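Local coordinates for alginate lyase (Bacteroides ovatus, PDB 3NNB), which probably cleaves alginate, the uronic acid polysaccharide of brown algae, by beta-elimination, at residues V133-A138 against K196-Q201; K219-L224 against L275-F280; A350-P355 against L377-E382; R367-P370 against I375-I378. All blocks are in the same frame, centred on the assembly; numbering follows the deposited sequence.

Interaction 1: residues V133-A138 against K196-Q201; sequences VWFLDA and KEWFTQ
The Trp198 indole takes the rim of the Phe135 phenyl on one of its faces, a T-shaped (edge-to-face) aromatic pair. Phe135 CD1 stands 3.4 Å above the indole plane, over its centre, and lies 3.5 Å from Trp198 CE2. The neighbouring atom of the same edge, Phe135 CE1, comes within 3.8 Å of Trp198 CH2, above the benzo half. A centroid distance of 4.7 Å between the phenyl and the six-membered ring of Trp198, with planes at 82°, supports the assignment. Seen from Phe135, the indole lies at the edge, near the plane of the phenyl, while one phenyl face carries Trp134 CD1 from within its own segment. Within the other segment, Trp198 CE3 lies over one face of Phe199.

Trp198 CG is anti to the backbone N (chi1 -167°), which swings the indole across toward 133-138; the phenyl edge reaches it over a CA separation of 7.3 Å between Phe135 and Trp198. No hydrogen bond crosses, but the indole N-H is satisfied: Trp198 NE1 donates to Met142 O in the loop beyond 133-138. That bond is likely to fix the rotation of the indole and so the face offered to Phe135.

The contact is buried and packs the C-terminal part of helix 121-136 against helix 189-208, in the helical core of a protein whose family belongs to the six-hairpin clan. Helix 171-180 supplies Phe171 against Trp198 and Met174 against both Phe135 and Phe199, while Met104 of helix 98-118 also touches Phe135.

Interaction 2: residues K219-L224 against L275-F280; sequences KNNHGL and LGYTIF
Asn221, in the first turn of helix 221-236, meets both Tyr277 and Phe280 of helix 274-293, and the residue before it sets up that turn. Asn220 is the N-cap: its OD1 accepts from His222 N at 3.1 Å, with the donor well above the plane of the amide.

At Asn221, chi1 of 73° places CG between the backbone N and the carbonyl carbon, and the two ends of the amide part company. Asn221 ND2 comes in obliquely, 3.4 Å from Tyr277 CD1, a van der Waals contact with the amide 18° from the plane of the phenol ring. Asn221 OD1 comes to 3.4 Å from Phe280 CE2, at the edge of that ring, whose plane stands 82° from the amide. This approach is consistent with a weak C-H...O attraction; no conventional hydrogen bond joins the segments. With an alanine here the amide is gone, and Tyr277 CD1 and the edge of Phe280 would probably face a gap where ND2 and OD1 had been.

Next along, His222 ND1 bonds to Glu215. Asn220 ND2 and His222 NE2 both hydrogen-bond a citrate, probably from the crystallisation liquor, with Tyr277 beside it; the site may mark a pocket.

This partly buried contact joins the start of helix 221-236 to helix 274-293. Helix 266-269 lies beside both, Glu268 accepting from Asn221 N and touching Tyr277, while Tyr277 OH is hydrogen-bonded to Tyr69 and Leu224 packs farther along helix 274-293 on Asn281, His284 and Met285.

Interaction 3: residues A350-P355 against L377-E382; sequences ASFFDP and LIYSLE
An ST turn closes the chain at its C-terminus, and the aromatic contact between Phe352 and Tyr379 lies just before it. Ser380 OG accepts from Glu382 N, two residues on, at 3.2 Å with an N-H...acceptor angle of 164°. This turn follows helix 375-378, and Phe352 lies at the C-terminal end of helix 336-351, so the contact packs the exits of two helices together.

Phe352 CG sits anti to its carbonyl carbon (chi1 -60°), and the ring reaches the 377-382 backbone with its far end. There Tyr379 C lies near the ring plane, 3.8 Å from Phe352 CZ. The two aromatic side chains cross at about a right angle: Phe352 CE2 comes to the edge of the Tyr379 ring, 3.9 Å from Tyr379 CD1, an apolar contact.

Outside the pair, Lys13 of helix 11-19 makes a cation-pi contact with Phe352 and a hydrogen bond to Ser380 O, while Arg348 bonds to Tyr379 O. The same Ser380 carbonyl oxygen also meets the far end of the phenyl ring, lying 3.2 Å from Phe352 CZ and 3.3 Å from Phe352 CE1.

Interaction 4: residues R367-P370 against I375-I378; sequences RETP and IHLI
A chi1 of -68° sets His376 CG anti to its carbonyl carbon, and the imidazole then reaches Thr369 and Pro370 with its NE2 end. Thr369 sends its two branches apart, CG2 anti to the backbone N and facing the 375-378 helix, OG1 turned to other partners. The arrangement is a loop joining two consecutive helices: 367-370 leaves helix 359-366, and the short helix 375-378 comes a few residues later, its imidazole reaching back to the loop.

Two carbonyl oxygens share the N-H of His376 in a weak bifurcated bond. His376 NE2 lies 3.0 Å from Pro370 O, bent to 123° at the hydrogen, and 3.4 Å from Thr369 O, a straighter 154°. Both oxygens lie near the plane of the imidazole at its edge. A leucine in place of His376 would have no N-H to give, and both carbonyls would probably be left without this donor and the loop less firmly tied to the helix.

Trp345 of helix 336-351 meets the His376 ring edge-to-face and also bonds to Thr369 OG1, which hydrogen-bonds to Glu341 as well. Thus one helix holds both sides of this surface contact. The threonine methyl has two neighbours across the contact: Thr369 CG2 lies 3.7 Å from His376 NE2, at van der Waals distance, and makes an apolar contact with Ile375 CG2 at 4.0 Å.

Interaction 1 is the buried member of the set, joining two long helices through an aromatic pair, with no hydrogen bond across. Interaction 2, on the opposite side of the chain's centre and about 29 Å away between centres, is partly buried and sets an amide between two rings beside bound citrate. Interactions 3 and 4 lie about 12 Å apart between centres near the C-terminus, and their segments overlap on helix 375-378. Interaction 3, partly buried, uses an aromatic edge against backbone, whereas interaction 4, at the surface, rests on weak imidazole-to-carbonyl bonds. Helix 336-351 also relates these two: it leads into 350-355 and supplies Trp345 to interaction 4.

Interaction 1: residues V133-A138 against K196-Q201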
loop_
_atom_site.group_PDB
_atom_site.type_symbol
_atom_site.label_atom_id
_atom_site.label_comp_id
_atom_site.label_asym_id
_atom_site.label_seq_id
_atom_site.Cartn_x
_atom_site.Cartn_y
_atom_site.Cartn_z
ATOM N N VAL A 133 -7.078 -19.775 1.640
ATOM C CA VAL A 133 -7.519 -19.655 3.030
ATOM C C VAL A 133 -8.131 -18.270 3.267
ATOM O O VAL A 133 -9.188 -18.138 3.882
ATOM C CB VAL A 133 -6.396 -19.952 4.010
ATOM C CG1 VAL A 133 -6.841 -19.618 5.446
ATOM C CG2 VAL A 133 -5.978 -21.446 3.877
ATOM N N TRP A 134 -7.487 -17.239 2.756
ATOM C CA TRP A 134 -7.950 -15.872 3.034
ATOM C C TRP A 134 -9.190 -15.441 2.263
ATOM O O TRP A 134 -10.057 -14.758 2.819
ATOM C CB TRP A 134 -6.827 -14.836 2.809
ATOM C CG TRP A 134 -7.210 -13.487 3.328
ATOM C CD1 TRP A 134 -7.889 -12.509 2.678
ATOM C CD2 TRP A 134 -7.053 -13.037 4.680
ATOM N NE1 TRP A 134 -8.127 -11.443 3.530
ATOM C CE2 TRP A 134 -7.654 -11.763 4.769
ATOM C CE3 TRP A 134 -6.450 -13.588 5.822
ATOM C CZ2 TRP A 134 -7.660 -11.015 5.952
ATOM C CZ3 TRP A 134 -6.435 -12.845 6.989
ATOM C CH2 TRP A 134 -7.071 -11.587 7.059
ATOM N N PHE A 135 -9.246 -15.787 0.982
ATOM C CA PHE A 135 -10.228 -15.296 0.039
ATOM C C PHE A 135 -11.292 -16.266 -0.491
ATOM O O PHE A 135 -12.372 -15.803 -0.882
ATOM C CB PHE A 135 -9.540 -14.727 -1.201
ATOM C CG PHE A 135 -8.722 -13.490 -0.953
ATOM C CD1 PHE A 135 -9.321 -12.224 -0.862
ATOM C CD2 PHE A 135 -7.331 -13.573 -0.819
ATOM C CE1 PHE A 135 -8.575 -11.095 -0.636
ATOM C CE2 PHE A 135 -6.582 -12.426 -0.551
ATOM C CZ PHE A 135 -7.210 -11.181 -0.498
ATOM N N LEU A 136 -10.959 -17.551 -0.658
ATOM C CA LEU A 136 -11.765 -18.466 -1.496
ATOM C C LEU A 136 -12.439 -19.595 -0.743
ATOM O O LEU A 136 -13.535 -20.016 -1.153
ATOM C CB LEU A 136 -10.938 -19.047 -2.649
ATOM C CG LEU A 136 -10.181 -17.995 -3.486
ATOM C CD1 LEU A 136 -9.311 -18.700 -4.569
ATOM C CD2 LEU A 136 -11.160 -16.999 -4.112
ATOM N N ASP A 137 -11.821 -20.095 0.324
ATOM C CA ASP A 137 -12.350 -21.261 1.036
ATOM C C ASP A 137 -13.592 -20.813 1.826
ATOM O O ASP A 137 -13.548 -19.831 2.590
ATOM C CB ASP A 137 -11.328 -21.807 2.030
ATOM C CG ASP A 137 -10.122 -22.515 1.386
ATOM O OD1 ASP A 137 -10.178 -22.840 0.184
ATOM O OD2 ASP A 137 -9.108 -22.714 2.144
ATOM N N ALA A 138 -14.690 -21.554 1.685
ATOM C CA ALA A 138 -15.942 -21.184 2.352
ATOM C C ALA A 138 -15.803 -21.087 3.852
ATOM O O ALA A 138 -16.443 -20.222 4.470
ATOM C CB ALA A 138 -17.092 -22.224 2.000
ATOM N N LYS A 196 -10.278 -12.625 -9.154
ATOM C CA LYS A 196 -10.890 -11.527 -9.920
ATOM C C LYS A 196 -12.343 -11.306 -9.473
ATOM O O LYS A 196 -12.800 -10.166 -9.403
ATOM C CB LYS A 196 -10.820 -11.804 -11.411
ATOM C CG LYS A 196 -9.408 -11.699 -11.936
ATOM C CD LYS A 196 -9.285 -12.109 -13.412
ATOM C CE LYS A 196 -9.831 -11.065 -14.377
ATOM N NZ LYS A 196 -11.319 -11.086 -14.456
ATOM N N GLU A 197 -13.064 -12.382 -9.160
ATOM C CA GLU A 197 -14.455 -12.267 -8.679
ATOM C C GLU A 197 -14.512 -11.576 -7.311
ATOM O O GLU A 197 -15.360 -10.736 -7.078
ATOM C CB GLU A 197 -15.155 -13.631 -8.638
ATOM C CG GLU A 197 -15.574 -14.123 -10.041
ATOM C CD GLU A 197 -16.260 -15.483 -10.058
ATOM O OE1 GLU A 197 -16.372 -16.120 -9.002
ATOM O OE2 GLU A 197 -16.689 -15.904 -11.150
ATOM N N TRP A 198 -13.577 -11.914 -6.417
ATOM C CA TRP A 198 -13.504 -11.230 -5.111
ATOM C C TRP A 198 -13.264 -9.729 -5.288
ATOM O O TRP A 198 -13.993 -8.904 -4.720
ATOM C CB TRP A 198 -12.418 -11.853 -4.232
ATOM C CG TRP A 198 -12.493 -11.428 -2.796
ATOM C CD1 TRP A 198 -13.084 -12.133 -1.776
ATOM C CD2 TRP A 198 -11.918 -10.266 -2.194
ATOM N NE1 TRP A 198 -12.953 -11.467 -0.609
ATOM C CE2 TRP A 198 -12.236 -10.321 -0.820
ATOM C CE3 TRP A 198 -11.157 -9.204 -2.665
ATOM C CZ2 TRP A 198 -11.848 -9.352 0.070
ATOM C CZ3 TRP A 198 -10.769 -8.240 -1.777
ATOM C CH2 TRP A 198 -11.114 -8.324 -0.417
ATOM N N PHE A 199 -12.271 -9.360 -6.111
ATOM C CA PHE A 199 -11.952 -7.955 -6.318
ATOM C C PHE A 199 -13.097 -7.259 -7.073
ATOM O O PHE A 199 -13.303 -6.084 -6.894
ATOM C CB PHE A 199 -10.596 -7.780 -7.024
ATOM C CG PHE A 199 -9.441 -7.785 -6.062
ATOM C CD1 PHE A 199 -9.121 -6.626 -5.341
ATOM C CD2 PHE A 199 -8.732 -8.976 -5.777
ATOM C CE1 PHE A 199 -8.116 -6.629 -4.418
ATOM C CE2 PHE A 199 -7.728 -8.959 -4.838
ATOM C CZ PHE A 199 -7.418 -7.781 -4.154
ATOM N N THR A 200 -13.829 -7.972 -7.925
ATOM C CA THR A 200 -14.977 -7.366 -8.654
ATOM C C THR A 200 -16.030 -6.961 -7.630
ATOM O O THR A 200 -16.565 -5.861 -7.698
ATOM C CB THR A 200 -15.573 -8.338 -9.680
ATOM O OG1 THR A 200 -14.623 -8.599 -10.740
ATOM C CG2 THR A 200 -16.863 -7.801 -10.244
ATOM N N GLN A 201 -16.305 -7.854 -6.666
ATOM C CA GLN A 201 -17.235 -7.575 -5.600
ATOM C C GLN A 201 -16.782 -6.462 -4.689
ATOM O O GLN A 201 -17.551 -5.593 -4.300
ATOM C CB GLN A 201 -17.548 -8.810 -4.811
ATOM C CG GLN A 201 -18.391 -9.788 -5.577
ATOM C CD GLN A 201 -18.675 -11.027 -4.728
ATOM O OE1 GLN A 201 -17.862 -11.918 -4.646
ATOM N NE2 GLN A 201 -19.814 -11.053 -4.086
#

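Interaction 2: residues K219-L224 against L275-F280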
loop_
_atom_site.group_PDB
_atom_site.type_symbol
_atom_site.label_atom_id
_atom_site.label_comp_id
_atom_site.label_asym_id
_atom_site.label_seq_id
_atom_site.Cartn_x
_atom_site.Cartn_y
_atom_site.Cartn_z
ATOM N N LYS A 219 -10.293 14.287 2.405
ATOM C CA LYS A 219 -9.517 15.372 1.858
ATOM C C LYS A 219 -8.004 15.186 1.923
ATOM O O LYS A 219 -7.252 15.981 1.350
ATOM C CB LYS A 219 -9.879 16.654 2.601
ATOM C CG LYS A 219 -11.348 17.030 2.432
ATOM C CD LYS A 219 -11.632 18.427 2.959
ATOM C CE LYS A 219 -13.125 18.744 2.856
ATOM N NZ LYS A 219 -13.620 18.560 1.456
ATOM N N ASN A 220 -7.560 14.160 2.633
ATOM C CA ASN A 220 -6.130 13.928 2.891
ATOM C C ASN A 220 -5.660 12.640 2.227
ATOM O O ASN A 220 -6.251 12.153 1.273
ATOM C CB ASN A 220 -5.834 13.954 4.407
ATOM C CG ASN A 220 -6.367 12.750 5.129
ATOM O OD1 ASN A 220 -7.206 12.006 4.577
ATOM N ND2 ASN A 220 -5.879 12.506 6.353
ATOM N N ASN A 221 -4.584 12.081 2.736
ATOM C CA ASN A 221 -4.016 10.856 2.178
ATOM C C ASN A 221 -5.034 9.720 1.973
ATOM O O ASN A 221 -4.858 8.888 1.081
ATOM C CB ASN A 221 -2.798 10.396 2.996
ATOM C CG ASN A 221 -3.168 9.810 4.348
ATOM O OD1 ASN A 221 -3.655 8.672 4.405
ATOM N ND2 ASN A 221 -2.932 10.559 5.450
ATOM N N HIS A 222 -6.074 9.672 2.804
ATOM C CA HIS A 222 -7.053 8.608 2.658
ATOM C C HIS A 222 -7.758 8.687 1.340
ATOM O O HIS A 222 -7.962 7.672 0.698
ATOM C CB HIS A 222 -8.082 8.621 3.788
ATOM C CG HIS A 222 -7.626 7.952 5.035
ATOM N ND1 HIS A 222 -7.719 6.592 5.223
ATOM C CD2 HIS A 222 -7.085 8.455 6.165
ATOM C CE1 HIS A 222 -7.291 6.291 6.436
ATOM N NE2 HIS A 222 -6.861 7.396 7.016
ATOM N N GLY A 223 -8.162 9.879 0.934
ATOM C CA GLY A 223 -8.888 10.023 -0.294
ATOM C C GLY A 223 -8.008 9.812 -1.523
ATOM O O GLY A 223 -8.447 9.228 -2.520
ATOM N N LEU A 224 -6.759 10.270 -1.470
ATOM C CA LEU A 224 -5.814 10.020 -2.549
ATOM C C LEU A 224 -5.559 8.521 -2.727
ATOM O O LEU A 224 -5.614 7.976 -3.849
ATOM C CB LEU A 224 -4.536 10.822 -2.289
ATOM C CG LEU A 224 -3.498 10.891 -3.421
ATOM C CD1 LEU A 224 -2.699 12.197 -3.360
ATOM C CD2 LEU A 224 -2.554 9.682 -3.391
ATOM N N LEU A 275 6.499 14.101 8.733
ATOM C CA LEU A 275 7.416 13.644 7.695
ATOM C C LEU A 275 6.900 12.300 7.148
ATOM O O LEU A 275 6.879 12.067 5.932
ATOM C CB LEU A 275 8.815 13.501 8.234
ATOM C CG LEU A 275 9.878 13.032 7.255
ATOM C CD1 LEU A 275 10.020 14.014 6.103
ATOM C CD2 LEU A 275 11.283 12.801 7.959
ATOM N N GLY A 276 6.476 11.426 8.043
ATOM C CA GLY A 276 5.929 10.136 7.632
ATOM C C GLY A 276 4.728 10.221 6.705
ATOM O O GLY A 276 4.693 9.542 5.692
ATOM N N TYR A 277 3.774 11.076 7.023
ATOM C CA TYR A 277 2.596 11.219 6.188
ATOM C C TYR A 277 2.892 11.951 4.855
ATOM O O TYR A 277 2.248 11.660 3.836
ATOM C CB TYR A 277 1.449 11.883 6.964
ATOM C CG TYR A 277 0.672 10.873 7.770
ATOM C CD1 TYR A 277 -0.086 9.915 7.143
ATOM C CD2 TYR A 277 0.810 10.774 9.169
ATOM C CE1 TYR A 277 -0.783 8.944 7.868
ATOM C CE2 TYR A 277 0.109 9.786 9.896
ATOM C CZ TYR A 277 -0.693 8.900 9.240
ATOM O OH TYR A 277 -1.345 7.900 9.944
ATOM N N THR A 278 3.802 12.924 4.882
ATOM C CA THR A 278 4.236 13.582 3.637
ATOM C C THR A 278 4.773 12.492 2.687
ATOM O O THR A 278 4.446 12.453 1.493
ATOM C CB THR A 278 5.326 14.610 3.917
ATOM O OG1 THR A 278 4.760 15.751 4.594
ATOM C CG2 THR A 278 6.019 15.083 2.615
ATOM N N ILE A 279 5.593 11.610 3.218
ATOM C CA ILE A 279 6.178 10.515 2.416
ATOM C C ILE A 279 5.139 9.444 1.995
ATOM O O ILE A 279 5.154 8.977 0.886
ATOM C CB ILE A 279 7.374 9.868 3.195
ATOM C CG1 ILE A 279 8.517 10.874 3.298
ATOM C CG2 ILE A 279 7.812 8.534 2.546
ATOM C CD1 ILE A 279 9.637 10.451 4.261
ATOM N N PHE A 280 4.265 9.077 2.919
ATOM C CA PHE A 280 3.160 8.131 2.669
ATOM C C PHE A 280 2.350 8.602 1.472
ATOM O O PHE A 280 2.116 7.833 0.520
ATOM C CB PHE A 280 2.299 8.119 3.927
ATOM C CG PHE A 280 1.238 7.015 4.021
ATOM C CD1 PHE A 280 1.582 5.681 4.106
ATOM C CD2 PHE A 280 -0.106 7.358 4.139
ATOM C CE1 PHE A 280 0.598 4.700 4.297
ATOM C CE2 PHE A 280 -1.078 6.399 4.314
ATOM C CZ PHE A 280 -0.733 5.078 4.399
#

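Interaction 3: residues A350-P355 against L377-E382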
loop_
_atom_site.group_PDB
_atom_site.type_symbol
_atom_site.label_atom_id
_atom_site.label_comp_id
_atom_site.label_asym_id
_atom_site.label_seq_id
_atom_site.Cartn_x
_atom_site.Cartn_y
_atom_site.Cartn_z
ATOM N N ALA A 350 10.951 8.707 -8.052
ATOM C CA ALA A 350 10.676 9.936 -8.833
ATOM C C ALA A 350 11.610 10.063 -10.044
ATOM O O ALA A 350 11.216 10.581 -11.097
ATOM C CB ALA A 350 10.797 11.197 -7.918
ATOM N N SER A 351 12.842 9.599 -9.873
ATOM C CA SER A 351 13.859 9.671 -10.920
ATOM C C SER A 351 13.454 8.878 -12.155
ATOM O O SER A 351 13.946 9.145 -13.239
ATOM C CB SER A 351 15.220 9.217 -10.386
ATOM O OG SER A 351 15.362 7.795 -10.399
ATOM N N PHE A 352 12.549 7.910 -12.022
ATOM C CA PHE A 352 12.050 7.158 -13.173
ATOM C C PHE A 352 11.224 8.070 -14.092
ATOM O O PHE A 352 11.173 7.838 -15.301
ATOM C CB PHE A 352 11.150 5.994 -12.789
ATOM C CG PHE A 352 11.789 4.948 -11.914
ATOM C CD1 PHE A 352 13.141 4.934 -11.607
ATOM C CD2 PHE A 352 10.993 3.913 -11.431
ATOM C CE1 PHE A 352 13.672 3.920 -10.821
ATOM C CE2 PHE A 352 11.543 2.896 -10.619
ATOM C CZ PHE A 352 12.887 2.917 -10.332
ATOM N N PHE A 353 10.559 9.063 -13.504
ATOM C CA PHE A 353 9.654 9.964 -14.241
ATOM C C PHE A 353 10.349 11.251 -14.670
ATOM O O PHE A 353 9.919 11.869 -15.665
ATOM C CB PHE A 353 8.436 10.312 -13.370
ATOM C CG PHE A 353 7.590 9.127 -13.039
ATOM C CD1 PHE A 353 6.654 8.643 -13.936
ATOM C CD2 PHE A 353 7.792 8.412 -11.850
ATOM C CE1 PHE A 353 5.918 7.493 -13.666
ATOM C CE2 PHE A 353 7.073 7.233 -11.590
ATOM C CZ PHE A 353 6.108 6.798 -12.482
ATOM N N ASP A 354 11.367 11.669 -13.932
ATOM C CA ASP A 354 12.083 12.917 -14.244
ATOM C C ASP A 354 13.579 12.677 -14.065
ATOM O O ASP A 354 14.172 13.152 -13.124
ATOM C CB ASP A 354 11.582 14.063 -13.361
ATOM C CG ASP A 354 12.082 15.437 -13.804
ATOM O OD1 ASP A 354 12.821 15.541 -14.802
ATOM O OD2 ASP A 354 11.731 16.422 -13.113
ATOM N N PRO A 355 14.184 11.889 -14.957
ATOM C CA PRO A 355 15.604 11.572 -14.789
ATOM C C PRO A 355 16.542 12.778 -14.819
ATOM O O PRO A 355 17.558 12.774 -14.156
ATOM C CB PRO A 355 15.900 10.613 -15.960
ATOM C CG PRO A 355 14.785 10.790 -16.903
ATOM C CD PRO A 355 13.600 11.271 -16.162
ATOM N N LEU A 377 15.627 -4.519 -5.795
ATOM C CA LEU A 377 15.085 -5.300 -6.871
ATOM C C LEU A 377 13.838 -4.646 -7.512
ATOM O O LEU A 377 13.630 -4.737 -8.714
ATOM C CB LEU A 377 14.674 -6.689 -6.339
ATOM C CG LEU A 377 15.726 -7.611 -5.721
ATOM C CD1 LEU A 377 15.100 -8.894 -5.166
ATOM C CD2 LEU A 377 16.871 -7.948 -6.744
ATOM N N ILE A 378 13.037 -3.994 -6.681
ATOM C CA ILE A 378 11.717 -3.500 -7.078
ATOM C C ILE A 378 11.811 -2.124 -7.716
ATOM O O ILE A 378 11.063 -1.816 -8.649
ATOM C CB ILE A 378 10.766 -3.423 -5.851
ATOM C CG1 ILE A 378 10.586 -4.809 -5.237
ATOM C CG2 ILE A 378 9.414 -2.808 -6.252
ATOM C CD1 ILE A 378 10.191 -5.866 -6.240
ATOM N N TYR A 379 12.708 -1.291 -7.211
ATOM C CA TYR A 379 12.956 0.039 -7.775
ATOM C C TYR A 379 14.409 0.188 -8.221
ATOM O O TYR A 379 15.154 1.043 -7.726
ATOM C CB TYR A 379 12.588 1.106 -6.745
ATOM C CG TYR A 379 11.105 1.040 -6.379
ATOM C CD1 TYR A 379 10.124 1.207 -7.346
ATOM C CD2 TYR A 379 10.701 0.854 -5.065
ATOM C CE1 TYR A 379 8.772 1.149 -7.015
ATOM C CE2 TYR A 379 9.363 0.818 -4.733
ATOM C CZ TYR A 379 8.409 0.946 -5.699
ATOM O OH TYR A 379 7.057 0.888 -5.344
ATOM N N SER A 380 14.793 -0.665 -9.185
ATOM C CA SER A 380 16.138 -0.709 -9.707
ATOM C C SER A 380 16.345 0.434 -10.709
ATOM O O SER A 380 15.397 1.152 -11.101
ATOM C CB SER A 380 16.401 -2.045 -10.411
ATOM O OG SER A 380 15.760 -2.103 -11.693
ATOM N N LEU A 381 17.594 0.538 -11.122
ATOM C CA LEU A 381 18.040 1.455 -12.153
ATOM C C LEU A 381 18.133 0.813 -13.532
ATOM O O LEU A 381 18.754 1.366 -14.443
ATOM C CB LEU A 381 19.371 2.047 -11.714
ATOM C CG LEU A 381 19.322 2.980 -10.466
ATOM C CD1 LEU A 381 20.733 3.473 -10.119
ATOM C CD2 LEU A 381 18.407 4.187 -10.602
ATOM N N GLU A 382 17.517 -0.344 -13.724
ATOM C CA GLU A 382 17.486 -0.939 -15.079
ATOM C C GLU A 382 16.774 -0.066 -16.130
ATOM O O GLU A 382 15.884 0.741 -15.847
ATOM C CB GLU A 382 16.820 -2.324 -15.032
ATOM C CG GLU A 382 17.633 -3.380 -14.270
ATOM C CD GLU A 382 19.012 -3.623 -14.870
ATOM O OE1 GLU A 382 19.103 -3.738 -16.105
ATOM O OE2 GLU A 382 19.969 -3.752 -14.085
ATOM O OXT GLU A 382 17.031 -0.213 -17.335
#

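Interaction 4: residues R367-P370 against I375-I378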
loop_
_atom_site.group_PDB
_atom_site.type_symbol
_atom_site.label_atom_id
_atom_site.label_comp_id
_atom_site.label_asym_id
_atom_site.label_seq_id
_atom_site.Cartn_x
_atom_site.Cartn_y
_atom_site.Cartn_z
ATOM N N ARG A 367 21.385 7.818 1.360
ATOM C CA ARG A 367 20.835 6.475 1.582
ATOM C C ARG A 367 21.913 5.531 2.152
ATOM O O ARG A 367 23.035 5.571 1.659
ATOM C CB ARG A 367 20.474 5.978 0.181
ATOM C CG ARG A 367 19.736 4.715 0.072
ATOM C CD ARG A 367 19.588 4.336 -1.376
ATOM N NE ARG A 367 18.694 5.235 -2.098
ATOM C CZ ARG A 367 18.972 5.783 -3.294
ATOM N NH1 ARG A 367 20.143 5.510 -3.902
ATOM N NH2 ARG A 367 18.077 6.608 -3.891
ATOM N N GLU A 368 21.570 4.719 3.166
ATOM C CA GLU A 368 22.482 3.701 3.713
ATOM C C GLU A 368 21.905 2.284 3.581
ATOM O O GLU A 368 22.327 1.348 4.270
ATOM C CB GLU A 368 22.793 4.014 5.181
ATOM C CG GLU A 368 23.710 5.222 5.336
ATOM C CD GLU A 368 24.043 5.515 6.783
ATOM O OE1 GLU A 368 23.107 5.527 7.628
ATOM O OE2 GLU A 368 25.241 5.737 7.064
ATOM N N THR A 369 20.979 2.110 2.655
ATOM C CA THR A 369 20.265 0.848 2.464
ATOM C C THR A 369 21.200 -0.312 2.102
ATOM O O THR A 369 21.806 -0.299 1.055
ATOM C CB THR A 369 19.168 1.085 1.389
ATOM O OG1 THR A 369 18.395 2.228 1.778
ATOM C CG2 THR A 369 18.189 -0.089 1.243
ATOM N N PRO A 370 21.271 -1.356 2.961
ATOM C CA PRO A 370 22.127 -2.518 2.604
ATOM C C PRO A 370 21.752 -3.159 1.275
ATOM O O PRO A 370 20.566 -3.151 0.871
ATOM C CB PRO A 370 21.877 -3.494 3.756
ATOM C CG PRO A 370 21.525 -2.619 4.899
ATOM C CD PRO A 370 20.690 -1.511 4.307
ATOM N N ILE A 375 14.119 -3.697 -1.808
ATOM C CA ILE A 375 13.771 -2.516 -2.568
ATOM C C ILE A 375 14.744 -2.304 -3.750
ATOM O O ILE A 375 14.364 -1.764 -4.771
ATOM C CB ILE A 375 13.671 -1.270 -1.635
ATOM C CG1 ILE A 375 12.961 -0.146 -2.343
ATOM C CG2 ILE A 375 15.059 -0.897 -1.101
ATOM C CD1 ILE A 375 12.352 0.866 -1.363
ATOM N N HIS A 376 15.967 -2.823 -3.643
ATOM C CA HIS A 376 16.910 -2.741 -4.754
ATOM C C HIS A 376 16.441 -3.494 -6.003
ATOM O O HIS A 376 16.792 -3.160 -7.151
ATOM C CB HIS A 376 18.288 -3.259 -4.342
ATOM C CG HIS A 376 19.007 -2.406 -3.353
ATOM N ND1 HIS A 376 19.582 -1.189 -3.688
ATOM C CD2 HIS A 376 19.283 -2.612 -2.046
ATOM C CE1 HIS A 376 20.205 -0.704 -2.625
ATOM N NE2 HIS A 376 20.021 -1.539 -1.613
ATOM N N LEU A 377 15.627 -4.519 -5.795
ATOM C CA LEU A 377 15.085 -5.300 -6.871
ATOM C C LEU A 377 13.838 -4.646 -7.512
ATOM O O LEU A 377 13.630 -4.737 -8.714
ATOM C CB LEU A 377 14.674 -6.689 -6.339
ATOM C CG LEU A 377 15.726 -7.611 -5.721
ATOM C CD1 LEU A 377 15.100 -8.894 -5.166
ATOM C CD2 LEU A 377 16.871 -7.948 -6.744
ATOM N N ILE A 378 13.037 -3.994 -6.681
ATOM C CA ILE A 378 11.717 -3.500 -7.078
ATOM C C ILE A 378 11.811 -2.124 -7.716
ATOM O O ILE A 378 11.063 -1.816 -8.649
ATOM C CB ILE A 378 10.766 -3.423 -5.851
ATOM C CG1 ILE A 378 10.586 -4.809 -5.237
ATOM C CG2 ILE A 378 9.414 -2.808 -6.252
ATOM C CD1 ILE A 378 10.191 -5.866 -6.240
#